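Local coordinates for protein DyP-type peroxidase (Pleurotus ostreatus PC15, PDB 6FSK) that probably uses peroxide at a heme b centre to oxidise dyes and, as a fungal dye-decolorizing peroxidase, manganese(II), at residues Glu273-Gly276 and Ala277-Gly281; Val77-His81 and Leu82-Lys86. The protein carries 1 engineered substitution. All blocks are in the same frame, centred on the assembly; numbering follows the deposited sequence.

Contact 1. Residues Glu273-Gly276 and Ala277-Gly281; sequences ELLG and ARIVG
Leu274 and Arg278, one turn apart, lie side by side and point the same way, with Arg278 CD 3.7 Å from Leu274 CG. The leucine branch extends forward along the helix because its CG stands anti to the backbone N (chi1 176°), which brings it against the methylenes of the arginine, not the charged end. The arginine chain then bends at CG-CD (chi3 59°) and carries its guanidinium away to the backbone carbonyls of Gln321, Thr322 and Gly444. A methionine in its place would keep some cover on Leu274, but those carbonyls would probably lose their donors and the link between the helix and these two loops would be weakened.

A second tight pair is purely apolar: Leu275 CG reaches Ile279 CD1 at 3.9 Å, the two side chains crossing obliquely, and both also pack on Phe255 of helix 249-258. Branched aliphatic residues suit this buried face, since they pack against helix 249-258 without bringing polar groups. These contacts belong to the last turns of helix 268-280, held by regular i to i+4 bonds such as Arg278 N to Leu274 O, 2.9 Å. Gly276 O receives Val280 N at 3.1 Å and, weakly, Ile279 N. Val280 itself touches the heme, its side chain about 5 Å from that of His329, the axial ligand of the iron. Gly281 then leaves the helix with positive phi (101°), where a CB would jam against the preceding carbonyl oxygen.

Looser by far is the Glu273 side, exposed to solvent: its carboxylate suits that setting, and Glu273 CG stays 6.0 Å from Ala277 CB, the nearest approach of this side chain to residues 277-281. Only its backbone O joins in, accepting from Ala277 N.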
loop_
_atom_site.group_PDB
_atom_site.type_symbol
_atom_site.label_atom_id
_atom_site.label_comp_id
_atom_site.label_asym_id
_atom_site.label_seq_id
_atom_site.Cartn_x
_atom_site.Cartn_y
_atom_site.Cartn_z
ATOM N N GLU A 273 -18.728 -11.060 12.915
ATOM C CA GLU A 273 -18.406 -10.998 11.473
ATOM C C GLU A 273 -18.738 -9.628 10.892
ATOM O O GLU A 273 -17.964 -9.004 10.155
ATOM C CB GLU A 273 -19.202 -12.071 10.717
ATOM C CG GLU A 273 -18.993 -12.188 9.205
ATOM C CD GLU A 273 -20.061 -13.123 8.530
ATOM O OE1 GLU A 273 -21.126 -13.514 9.192
ATOM O OE2 GLU A 273 -19.833 -13.559 7.364
ATOM N N LEU A 274 -19.874 -9.095 11.328
ATOM C CA LEU A 274 -20.367 -7.765 10.872
ATOM C C LEU A 274 -19.400 -6.722 11.404
ATOM O O LEU A 274 -19.116 -5.769 10.706
ATOM C CB LEU A 274 -21.757 -7.504 11.400
ATOM C CG LEU A 274 -22.351 -6.128 11.095
ATOM C CD1 LEU A 274 -22.481 -5.917 9.628
ATOM C CD2 LEU A 274 -23.696 -5.920 11.774
ATOM N N LEU A 275 -18.921 -6.845 12.635
ATOM C CA LEU A 275 -17.969 -5.854 13.125
ATOM C C LEU A 275 -16.735 -5.769 12.269
ATOM O O LEU A 275 -16.263 -4.657 11.966
ATOM C CB LEU A 275 -17.571 -6.065 14.612
ATOM C CG LEU A 275 -16.486 -5.132 15.164
ATOM C CD1 LEU A 275 -17.012 -3.724 15.148
ATOM C CD2 LEU A 275 -16.108 -5.566 16.590
ATOM N N GLY A 276 -16.183 -6.939 11.930
ATOM C CA GLY A 276 -14.985 -6.961 11.056
ATOM C C GLY A 276 -15.233 -6.245 9.748
ATOM O O GLY A 276 -14.423 -5.415 9.312
ATOM N N ALA A 277 -16.357 -6.558 9.156
ATOM C CA ALA A 277 -16.747 -5.964 7.874
ATOM C C ALA A 277 -16.879 -4.469 7.967
ATOM O O ALA A 277 -16.493 -3.714 7.074
ATOM C CB ALA A 277 -18.038 -6.590 7.348
ATOM N N ARG A 278 -17.421 -4.014 9.097
ATOM C CA ARG A 278 -17.655 -2.571 9.339
ATOM C C ARG A 278 -16.355 -1.824 9.649
ATOM O O ARG A 278 -16.228 -0.655 9.261
ATOM C CB ARG A 278 -18.776 -2.375 10.343
ATOM C CG ARG A 278 -20.125 -2.780 9.814
ATOM C CD ARG A 278 -21.238 -2.576 10.771
ATOM N NE ARG A 278 -21.398 -1.151 11.226
ATOM C CZ ARG A 278 -22.200 -0.232 10.639
ATOM N NH1 ARG A 278 -22.812 -0.495 9.463
ATOM N NH2 ARG A 278 -22.387 0.966 11.184
ATOM N N ILE A 279 -15.381 -2.493 10.234
ATOM C CA ILE A 279 -14.087 -1.896 10.489
ATOM C C ILE A 279 -13.317 -1.755 9.147
ATOM O O ILE A 279 -12.569 -0.811 8.974
ATOM C CB ILE A 279 -13.269 -2.761 11.486
ATOM C CG1 ILE A 279 -13.828 -2.375 12.885
ATOM C CG2 ILE A 279 -11.767 -2.557 11.298
ATOM C CD1 ILE A 279 -13.307 -3.312 13.934
ATOM N N VAL A 280 -13.470 -2.709 8.240
ATOM C CA VAL A 280 -12.726 -2.661 6.970
ATOM C C VAL A 280 -13.444 -1.830 5.941
ATOM O O VAL A 280 -12.846 -1.043 5.196
ATOM C CB VAL A 280 -12.507 -4.092 6.462
ATOM C CG1 VAL A 280 -11.864 -4.048 5.066
ATOM C CG2 VAL A 280 -11.616 -4.831 7.430
ATOM N N GLY A 281 -14.753 -1.968 5.873
ATOM C CA GLY A 281 -15.593 -1.435 4.769
ATOM C C GLY A 281 -16.012 -2.459 3.745
ATOM O O GLY A 281 -16.781 -2.079 2.833
#

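Contact 2. Residues Val77-His81 and Leu82-Lys86; sequences VSFSH and LGLQK
Chi1 of 70° sets Ser80 OG between its own backbone N and carbonyl carbon, and from there it accepts the N-H of Gly83 N at 3.0 Å. In His81, CG lies anti to the backbone N, which carries the imidazole forward to Gln85. The glutamine, its chain bent beyond CB, lays Gln85 CG over one face of the His81 ring, 3.9 Å from the centroid, in a CH-pi contact offset toward the rim. Its amide plane lies only 13° from the ring plane.

Ser80 is the N-cap of helix 81-86, at the point where strand 74-80 of the antiparallel sheet turns into the helix, with the two short axes at 84° to each other. Serine suits the place because a short hydroxyl can take up an N-H of the first turn, whose partner four residues back would be a carbonyl still in the strand. The same OG is hydrogen-bonded to Ile132 O, tying the cap to the residues just before strand 134-140. Ser80 O begins the helical pattern by accepting Leu84 N at 2.9 Å, and His81 O does likewise with Gln85 N.

On the buried side, Leu84 CD2 comes 3.9 Å from Phe79 CB; both residues also meet Phe482, so an aliphatic chain fits among aromatic neighbours here. Gln85 occupies the exposed flank, where a polar amide is at home.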
loop_
_atom_site.group_PDB
_atom_site.type_symbol
_atom_site.label_atom_id
_atom_site.label_comp_id
_atom_site.label_asym_id
_atom_site.label_seq_id
_atom_site.Cartn_x
_atom_site.Cartn_y
_atom_site.Cartn_z
ATOM N N VAL A 77 13.669 -1.803 -9.757
ATOM C CA VAL A 77 14.689 -1.200 -8.921
ATOM C C VAL A 77 14.250 0.174 -8.435
ATOM O O VAL A 77 13.602 0.916 -9.215
ATOM C CB VAL A 77 16.097 -1.090 -9.603
ATOM C CG1 VAL A 77 16.067 -0.049 -10.755
ATOM C CG2 VAL A 77 17.167 -0.702 -8.582
ATOM N N SER A 78 14.580 0.589 -7.203
ATOM C CA SER A 78 14.134 1.855 -6.689
ATOM C C SER A 78 15.177 2.374 -5.717
ATOM O O SER A 78 15.882 1.559 -5.113
ATOM C CB SER A 78 12.734 1.671 -6.083
ATOM O OG SER A 78 11.972 2.851 -5.967
ATOM N N PHE A 79 15.312 3.678 -5.633
ATOM C CA PHE A 79 16.390 4.289 -4.879
ATOM C C PHE A 79 15.898 5.246 -3.846
ATOM O O PHE A 79 14.995 6.100 -4.099
ATOM C CB PHE A 79 17.342 5.078 -5.831
ATOM C CG PHE A 79 18.104 4.217 -6.744
ATOM C CD1 PHE A 79 19.322 3.687 -6.345
ATOM C CD2 PHE A 79 17.594 3.871 -7.958
ATOM C CE1 PHE A 79 20.016 2.827 -7.167
ATOM C CE2 PHE A 79 18.291 3.023 -8.830
ATOM C CZ PHE A 79 19.501 2.473 -8.393
ATOM N N SER A 80 16.513 5.199 -2.643
ATOM C CA SER A 80 16.147 6.140 -1.625
ATOM C C SER A 80 16.870 7.465 -1.763
ATOM O O SER A 80 17.799 7.593 -2.528
ATOM C CB SER A 80 16.488 5.563 -0.232
ATOM O OG SER A 80 17.938 5.540 -0.089
ATOM N N HIS A 81 16.483 8.436 -0.941
ATOM C CA HIS A 81 17.164 9.723 -0.972
ATOM C C HIS A 81 18.593 9.566 -0.550
ATOM O O HIS A 81 19.480 10.101 -1.194
ATOM C CB HIS A 81 16.462 10.697 -0.104
ATOM C CG HIS A 81 17.217 11.994 0.047
ATOM N ND1 HIS A 81 17.269 12.951 -0.938
ATOM C CD2 HIS A 81 17.979 12.440 1.054
ATOM C CE1 HIS A 81 18.001 13.976 -0.522
ATOM N NE2 HIS A 81 18.425 13.702 0.696
ATOM N N LEU A 82 18.809 8.718 0.437
ATOM C CA LEU A 82 20.198 8.451 0.831
ATOM C C LEU A 82 20.967 7.847 -0.316
ATOM O O LEU A 82 22.195 8.076 -0.497
ATOM C CB LEU A 82 20.223 7.518 2.032
ATOM C CG LEU A 82 19.676 8.140 3.314
ATOM C CD1 LEU A 82 19.263 7.077 4.301
ATOM C CD2 LEU A 82 20.652 9.118 3.947
ATOM N N GLY A 83 20.378 6.966 -1.066
ATOM C CA GLY A 83 21.061 6.378 -2.178
ATOM C C GLY A 83 21.368 7.343 -3.318
ATOM O O GLY A 83 22.456 7.304 -3.927
ATOM N N LEU A 84 20.409 8.202 -3.615
ATOM C CA LEU A 84 20.652 9.291 -4.562
ATOM C C LEU A 84 21.825 10.126 -4.136
ATOM O O LEU A 84 22.725 10.375 -4.960
ATOM C CB LEU A 84 19.393 10.157 -4.803
ATOM C CG LEU A 84 18.212 9.357 -5.457
ATOM C CD1 LEU A 84 17.093 10.405 -5.579
ATOM C CD2 LEU A 84 18.530 8.696 -6.739
ATOM N N GLN A 85 21.827 10.540 -2.884
ATOM C CA GLN A 85 22.972 11.308 -2.352
ATOM C C GLN A 85 24.296 10.533 -2.513
ATOM O O GLN A 85 25.354 11.104 -2.953
ATOM C CB GLN A 85 22.754 11.636 -0.920
ATOM C CG GLN A 85 21.569 12.596 -0.623
ATOM C CD GLN A 85 21.894 14.087 -0.734
ATOM O OE1 GLN A 85 21.602 14.757 -1.749
ATOM N NE2 GLN A 85 22.490 14.617 0.321
ATOM N N LYS A 86 24.304 9.250 -2.191
ATOM C CA LYS A 86 25.558 8.481 -2.275
ATOM C C LYS A 86 26.032 8.476 -3.709
ATOM O O LYS A 86 27.244 8.535 -3.974
ATOM C CB LYS A 86 25.318 7.034 -1.806
ATOM C CG LYS A 86 26.477 6.081 -1.982
ATOM C CD LYS A 86 27.597 6.431 -0.993
ATOM C CE LYS A 86 28.752 5.449 -1.172
ATOM N NZ LYS A 86 29.764 5.810 -0.131
#

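How the contacts relate
From the N terminus the chain first meets contact 2, where strand 74-80, lying between strands 134-140 and 462-472, passes directly into helix 81-86. Nearly two hundred residues later it reaches contact 1, the C-terminal end of helix 268-280. Each is a local contact within one continuous run, so neither closes a long loop, and the two follow in series without nesting or crossing. They sit on opposite sides of the chain's centre; the nearest atoms of contact 1 and contact 2 are about 27 Å apart. Contact 2 joins sheet to helix in the dimeric alpha+beta barrel family region; contact 1 brings a helix end to the heme in the Dyp-type C-terminal family region.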